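Side-chain contacts in JamJ (Lyngbya majuscula, PDB 5DOZ), which probably acts as the NADPH-dependent enoyl reductase of a polyketide synthase, with a role linked to cyclopropane formation: residues A133-P136 and I137-T141; L287-Q290 and I291-L295. All coordinates share one frame; numbering follows the deposited sequence.

Interaction 1: A133-P136 and I137-T141; sequences ATIP and IPFFT. With NDP (NADPH dihydro-nicotinamide-adenine-dinucleotide phosphate), chain E.
The carbonyl oxygen of Ile137, next to the junction with Pro136, is gripped by two donors of one residue: Thr141 N at 3.0 Å from Ile137 O and, tighter, Thr141 OG1 at 2.6 Å from the same oxygen. They arrive from opposite faces of the carbonyl plane, the hydroxyl tilted 28° from it. Thr141 OG1 lies beside its own backbone N (chi1 -55°), which folds it back over the preceding turn. Just before Ile137 in the chain, Ile135 O accepts from Phe139 N and Pro136 O from Phe140 N, 2.9 Å from N to O in each pair. These bonds open helix 136-149. Pro138, without an N-H, falls in the first turn, where the i to i+4 ladder needs none, its CG 3.5 Å from Thr134 O, while Glu79 takes the N-H of Ile137. The same turn lines the cofactor: Ile137 CG2 comes within 3.3 Å of C5N of the nicotinamide, and Thr141 OG1 within 3.3 Å of C4N. A valine in place of Thr141 would probably leave Ile137 O with the backbone N-H as its one grip from this residue, and C4N without its nearby oxygen. With its proton given to Ile137 O, the hydroxyl probably turns lone-pair density toward C4N, the hydride-carrying carbon of NADPH.

Interaction 2: L287-Q290 and I291-L295; sequences LYYQ and IWKKL
With chi1 at 172°, Tyr289 turns its CG away from its own N, which slants the phenol toward the C-terminal end of the helix, beside the aliphatic chain of Lys293. The two run side by side in the same direction: Lys293 CG stands over one face of the ring, offset toward its rim, and Lys293 CD comes 3.7 Å from Tyr289 OH. On the buried flank, Leu287 swings its CG to the same side of its backbone (chi1 179°) and meets Ile291. The result is a branch-to-branch apolar contact, Leu287 CD1 to Ile291 CD1 at 3.9 Å, with Ile291 CG1 lying 3.4 Å from Leu287 O. This is the i to i+4 pairing of an amphipathic alpha-helix, helix 287-293. Its inner side, Leu287, Tyr288, Ile291 and Trp292, packs against helices 136-149 and 277-283 and strand 99-103, and the Tyr288 ring stacks on Phe281. Tyr289, Lys293 and Lys294 are exposed to solvent. The backbone ladder starts regular, with Ile291 N 3.1 Å from Leu287 O, and Tyr288 O and Tyr289 O accept in the same way from Trp292 N and Lys293 N. At its end the pattern shifts from i to i+4 toward i to i+3: Lys294 N keeps a weak bond to Gln290 O at 3.2 Å, bent to 133°, and also bonds to Ile291 O at 2.9 Å. Outside, Gln290 crosses the Lys294 chain, Gln290 OE1 lying 3.8 Å from Lys294 CE.

Phe140 joins the two contacts, whose centres lie about 11 Å apart. Its ring projects from helix 136-149 against helix 287-293, where Phe140 CE2 packs 3.4 Å from Tyr288 O, Phe140 CE1 3.6 Å from Trp292 CE3 and Phe140 CD2 3.7 Å from Ile291 CG2. Ile135 adds a second touch, its CG2 3.9 Å from Trp292 CZ3. Interaction 1 thus has the nicotinamide of NADPH beside Ile137 and Thr141 and helix 287-293 beside Phe140. Interaction 2 stands a layer behind, with the side chain of Tyr288 about 8 Å from the cofactor; Leu277, whose N bonds to NADPH, touches side chains of both.

Interaction 1: A133-P136 and I137-T141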
loop_
_atom_site.group_PDB
_atom_site.type_symbol
_atom_site.label_atom_id
_atom_site.label_comp_id
_atom_site.label_asym_id
_atom_site.label_seq_id
_atom_site.Cartn_x
_atom_site.Cartn_y
_atom_site.Cartn_z
ATOM N N ALA A 133 -7.360 3.387 9.310
ATOM C CA ALA A 133 -6.859 2.111 8.805
ATOM C C ALA A 133 -6.658 2.093 7.285
ATOM O O ALA A 133 -5.952 1.222 6.771
ATOM C CB ALA A 133 -7.776 0.971 9.234
ATOM N N THR A 134 -7.266 3.048 6.578
ATOM C CA THR A 134 -7.116 3.157 5.119
ATOM C C THR A 134 -5.901 3.992 4.686
ATOM O O THR A 134 -5.677 4.188 3.485
ATOM C CB THR A 134 -8.367 3.773 4.444
ATOM O OG1 THR A 134 -8.463 5.164 4.779
ATOM C CG2 THR A 134 -9.654 3.044 4.855
ATOM N N ILE A 135 -5.116 4.468 5.647
ATOM C CA ILE A 135 -4.061 5.455 5.361
ATOM C C ILE A 135 -2.639 4.909 5.100
ATOM O O ILE A 135 -2.056 5.218 4.063
ATOM C CB ILE A 135 -4.027 6.583 6.427
ATOM C CG1 ILE A 135 -5.291 7.444 6.317
ATOM C CG2 ILE A 135 -2.777 7.448 6.279
ATOM C CD1 ILE A 135 -5.403 8.524 7.379
ATOM N N PRO A 136 -2.081 4.102 6.030
ATOM C CA PRO A 136 -0.624 3.881 6.045
ATOM C C PRO A 136 0.004 3.414 4.728
ATOM O O PRO A 136 0.642 4.213 4.050
ATOM C CB PRO A 136 -0.438 2.840 7.153
ATOM C CG PRO A 136 -1.610 3.049 8.048
ATOM C CD PRO A 136 -2.743 3.368 7.123
ATOM N N ILE A 137 -0.154 2.147 4.366
ATOM C CA ILE A 137 0.473 1.647 3.140
ATOM C C ILE A 137 0.093 2.439 1.875
ATOM O O ILE A 137 0.982 2.830 1.124
ATOM C CB ILE A 137 0.265 0.126 2.930
ATOM C CG1 ILE A 137 0.924 -0.686 4.056
ATOM C CG2 ILE A 137 0.789 -0.314 1.568
ATOM C CD1 ILE A 137 2.332 -0.266 4.430
ATOM N N PRO A 138 -1.214 2.691 1.639
ATOM C CA PRO A 138 -1.573 3.425 0.427
ATOM C C PRO A 138 -0.923 4.807 0.327
ATOM O O PRO A 138 -0.252 5.096 -0.663
ATOM C CB PRO A 138 -3.102 3.558 0.539
ATOM C CG PRO A 138 -3.507 2.389 1.361
ATOM C CD PRO A 138 -2.422 2.310 2.400
ATOM N N PHE A 139 -1.120 5.642 1.345
ATOM C CA PHE A 139 -0.612 7.009 1.321
ATOM C C PHE A 139 0.903 7.134 1.461
ATOM O O PHE A 139 1.503 7.977 0.800
ATOM C CB PHE A 139 -1.348 7.894 2.333
ATOM C CG PHE A 139 -2.656 8.426 1.816
ATOM C CD1 PHE A 139 -2.692 9.586 1.043
ATOM C CD2 PHE A 139 -3.849 7.765 2.084
ATOM C CE1 PHE A 139 -3.898 10.084 0.560
ATOM C CE2 PHE A 139 -5.055 8.253 1.605
ATOM C CZ PHE A 139 -5.080 9.416 0.841
ATOM N N PHE A 140 1.519 6.306 2.308
ATOM C CA PHE A 140 2.981 6.313 2.438
ATOM C C PHE A 140 3.675 5.812 1.169
ATOM O O PHE A 140 4.724 6.337 0.801
ATOM C CB PHE A 140 3.452 5.508 3.654
ATOM C CG PHE A 140 3.225 6.194 4.980
ATOM C CD1 PHE A 140 1.962 6.656 5.349
ATOM C CD2 PHE A 140 4.273 6.352 5.874
ATOM C CE1 PHE A 140 1.757 7.273 6.571
ATOM C CE2 PHE A 140 4.078 6.967 7.104
ATOM C CZ PHE A 140 2.817 7.423 7.454
ATOM N N THR A 141 3.094 4.808 0.507
ATOM C CA THR A 141 3.623 4.329 -0.776
ATOM C C THR A 141 3.432 5.390 -1.862
ATOM O O THR A 141 4.363 5.696 -2.609
ATOM C CB THR A 141 2.968 3.004 -1.225
ATOM O OG1 THR A 141 3.102 2.026 -0.186
ATOM C CG2 THR A 141 3.613 2.467 -2.512
HETATM P PA NDP E . -5.211 -3.751 -4.579
HETATM O O1A NDP E . -5.561 -5.226 -4.550
HETATM O O2A NDP E . -6.049 -2.759 -3.819
HETATM O O5B NDP E . -5.208 -3.260 -6.111
HETATM C C5B NDP E . -5.153 -4.172 -7.201
HETATM C C4B NDP E . -5.855 -3.500 -8.369
HETATM O O4B NDP E . -5.307 -4.002 -9.594
HETATM C C3B NDP E . -7.351 -3.790 -8.417
HETATM O O3B NDP E . -8.125 -2.760 -7.793
HETATM C C2B NDP E . -7.653 -3.799 -9.893
HETATM O O2B NDP E . -8.128 -2.511 -10.254
HETATM C C1B NDP E . -6.322 -4.004 -10.593
HETATM N N9A NDP E . -6.283 -5.289 -11.315
HETATM C C8A NDP E . -6.719 -6.475 -10.862
HETATM N N7A NDP E . -6.523 -7.438 -11.790
HETATM C C5A NDP E . -5.947 -6.857 -12.861
HETATM C C6A NDP E . -5.466 -7.292 -14.192
HETATM N N6A NDP E . -5.562 -8.584 -14.575
HETATM N N1A NDP E . -4.925 -6.355 -15.012
HETATM C C2A NDP E . -4.817 -5.062 -14.652
HETATM N N3A NDP E . -5.234 -4.606 -13.457
HETATM C C4A NDP E . -5.792 -5.440 -12.541
HETATM O O3 NDP E . -3.655 -3.587 -4.194
HETATM P PN NDP E . -2.915 -2.239 -3.720
HETATM O O1N NDP E . -3.541 -1.044 -4.374
HETATM O O2N NDP E . -2.772 -2.273 -2.224
HETATM O O5D NDP E . -1.440 -2.414 -4.347
HETATM C C5D NDP E . -1.232 -2.584 -5.755
HETATM C C4D NDP E . 0.101 -3.285 -6.018
HETATM O O4D NDP E . 1.179 -2.595 -5.380
HETATM C C3D NDP E . 0.138 -4.696 -5.464
HETATM O O3D NDP E . 0.846 -5.500 -6.404
HETATM C C2D NDP E . 0.918 -4.576 -4.168
HETATM O O2D NDP E . 1.563 -5.792 -3.760
HETATM C C1D NDP E . 1.893 -3.460 -4.493
HETATM N N1N NDP E . 2.318 -2.717 -3.306
HETATM C C2N NDP E . 3.625 -2.456 -3.164
HETATM C C3N NDP E . 4.088 -1.534 -2.233
HETATM C C7N NDP E . 5.524 -1.092 -2.277
HETATM O O7N NDP E . 6.086 -0.703 -1.266
HETATM N N7N NDP E . 6.165 -1.129 -3.441
HETATM C C4N NDP E . 3.184 -1.097 -1.099
HETATM C C5N NDP E . 1.782 -1.344 -1.428
HETATM C C6N NDP E . 1.406 -2.208 -2.456
HETATM P P2B NDP E . -9.015 -2.296 -11.566
HETATM O O1X NDP E . -10.214 -3.196 -11.374
HETATM O O2X NDP E . -9.310 -0.830 -11.497
HETATM O O3X NDP E . -8.113 -2.689 -12.709
#

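Interaction 2: L287-Q290 and I291-L295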
loop_
_atom_site.group_PDB
_atom_site.type_symbol
_atom_site.label_atom_id
_atom_site.label_comp_id
_atom_site.label_asym_id
_atom_site.label_seq_id
_atom_site.Cartn_x
_atom_site.Cartn_y
_atom_site.Cartn_z
ATOM N N LEU A 287 12.098 6.931 7.994
ATOM C CA LEU A 287 11.242 7.172 6.821
ATOM C C LEU A 287 9.756 7.365 7.117
ATOM O O LEU A 287 9.135 8.282 6.569
ATOM C CB LEU A 287 11.416 6.073 5.769
ATOM C CG LEU A 287 10.529 6.250 4.527
ATOM C CD1 LEU A 287 11.097 7.314 3.584
ATOM C CD2 LEU A 287 10.315 4.927 3.811
ATOM N N TYR A 288 9.184 6.504 7.962
ATOM C CA TYR A 288 7.766 6.618 8.313
ATOM C C TYR A 288 7.477 7.919 9.063
ATOM O O TYR A 288 6.499 8.605 8.767
ATOM C CB TYR A 288 7.258 5.394 9.101
ATOM C CG TYR A 288 7.358 4.068 8.354
ATOM C CD1 TYR A 288 7.219 4.007 6.963
ATOM C CD2 TYR A 288 7.575 2.876 9.042
ATOM C CE1 TYR A 288 7.312 2.800 6.284
ATOM C CE2 TYR A 288 7.661 1.664 8.371
ATOM C CZ TYR A 288 7.531 1.633 6.991
ATOM O OH TYR A 288 7.626 0.433 6.314
ATOM N N TYR A 289 8.342 8.258 10.017
ATOM C CA TYR A 289 8.229 9.510 10.764
ATOM C C TYR A 289 8.214 10.722 9.826
ATOM O O TYR A 289 7.328 11.573 9.916
ATOM C CB TYR A 289 9.366 9.621 11.798
ATOM C CG TYR A 289 9.474 10.959 12.505
ATOM C CD1 TYR A 289 8.689 11.246 13.621
ATOM C CD2 TYR A 289 10.381 11.928 12.074
ATOM C CE1 TYR A 289 8.792 12.466 14.281
ATOM C CE2 TYR A 289 10.491 13.150 12.724
ATOM C CZ TYR A 289 9.692 13.415 13.827
ATOM O OH TYR A 289 9.795 14.628 14.481
ATOM N N GLN A 290 9.186 10.790 8.922
ATOM C CA GLN A 290 9.293 11.928 8.016
ATOM C C GLN A 290 8.079 12.075 7.099
ATOM O O GLN A 290 7.489 13.153 7.026
ATOM C CB GLN A 290 10.594 11.883 7.206
ATOM C CG GLN A 290 11.786 12.516 7.920
ATOM C CD GLN A 290 11.616 14.009 8.201
ATOM O OE1 GLN A 290 10.890 14.719 7.496
ATOM N NE2 GLN A 290 12.300 14.490 9.235
ATOM N N ILE A 291 7.702 10.997 6.416
ATOM C CA ILE A 291 6.538 11.023 5.525
ATOM C C ILE A 291 5.302 11.503 6.281
ATOM O O ILE A 291 4.583 12.382 5.803
ATOM C CB ILE A 291 6.277 9.654 4.850
ATOM C CG1 ILE A 291 7.383 9.342 3.835
ATOM C CG2 ILE A 291 4.906 9.622 4.169
ATOM C CD1 ILE A 291 7.291 7.959 3.220
ATOM N N TRP A 292 5.079 10.949 7.471
ATOM C CA TRP A 292 3.886 11.275 8.248
ATOM C C TRP A 292 3.843 12.736 8.674
ATOM O O TRP A 292 2.779 13.349 8.670
ATOM C CB TRP A 292 3.739 10.355 9.463
ATOM C CG TRP A 292 2.446 10.562 10.182
ATOM C CD1 TRP A 292 2.283 10.908 11.488
ATOM C CD2 TRP A 292 1.128 10.469 9.620
ATOM N NE1 TRP A 292 0.945 11.018 11.785
ATOM C CE2 TRP A 292 0.216 10.758 10.654
ATOM C CE3 TRP A 292 0.632 10.169 8.341
ATOM C CZ2 TRP A 292 -1.169 10.750 10.454
ATOM C CZ3 TRP A 292 -0.745 10.162 8.141
ATOM C CH2 TRP A 292 -1.628 10.448 9.192
ATOM N N LYS A 293 5.002 13.277 9.049
ATOM C CA LYS A 293 5.152 14.701 9.346
ATOM C C LYS A 293 4.725 15.578 8.168
ATOM O O LYS A 293 4.286 16.714 8.358
ATOM C CB LYS A 293 6.602 15.022 9.701
ATOM C CG LYS A 293 6.881 15.160 11.187
ATOM C CD LYS A 293 8.168 15.939 11.422
ATOM C CE LYS A 293 8.004 17.402 11.025
ATOM N NZ LYS A 293 9.309 18.081 10.799
ATOM N N LYS A 294 4.866 15.048 6.957
ATOM C CA LYS A 294 4.522 15.787 5.747
ATOM C C LYS A 294 3.096 15.486 5.297
ATOM O O LYS A 294 2.636 16.031 4.293
ATOM C CB LYS A 294 5.526 15.496 4.618
ATOM C CG LYS A 294 6.989 15.534 5.059
ATOM C CD LYS A 294 7.887 16.216 4.039
ATOM C CE LYS A 294 9.358 15.874 4.247
ATOM N NZ LYS A 294 9.693 14.535 3.679
ATOM N N LEU A 295 2.397 14.630 6.046
ATOM C CA LEU A 295 1.041 14.210 5.679
ATOM C C LEU A 295 -0.044 14.520 6.702
ATOM O O LEU A 295 -1.183 14.791 6.314
ATOM C CB LEU A 295 0.995 12.713 5.335
ATOM C CG LEU A 295 1.443 12.228 3.952
ATOM C CD1 LEU A 295 1.247 10.721 3.848
ATOM C CD2 LEU A 295 0.710 12.930 2.816
#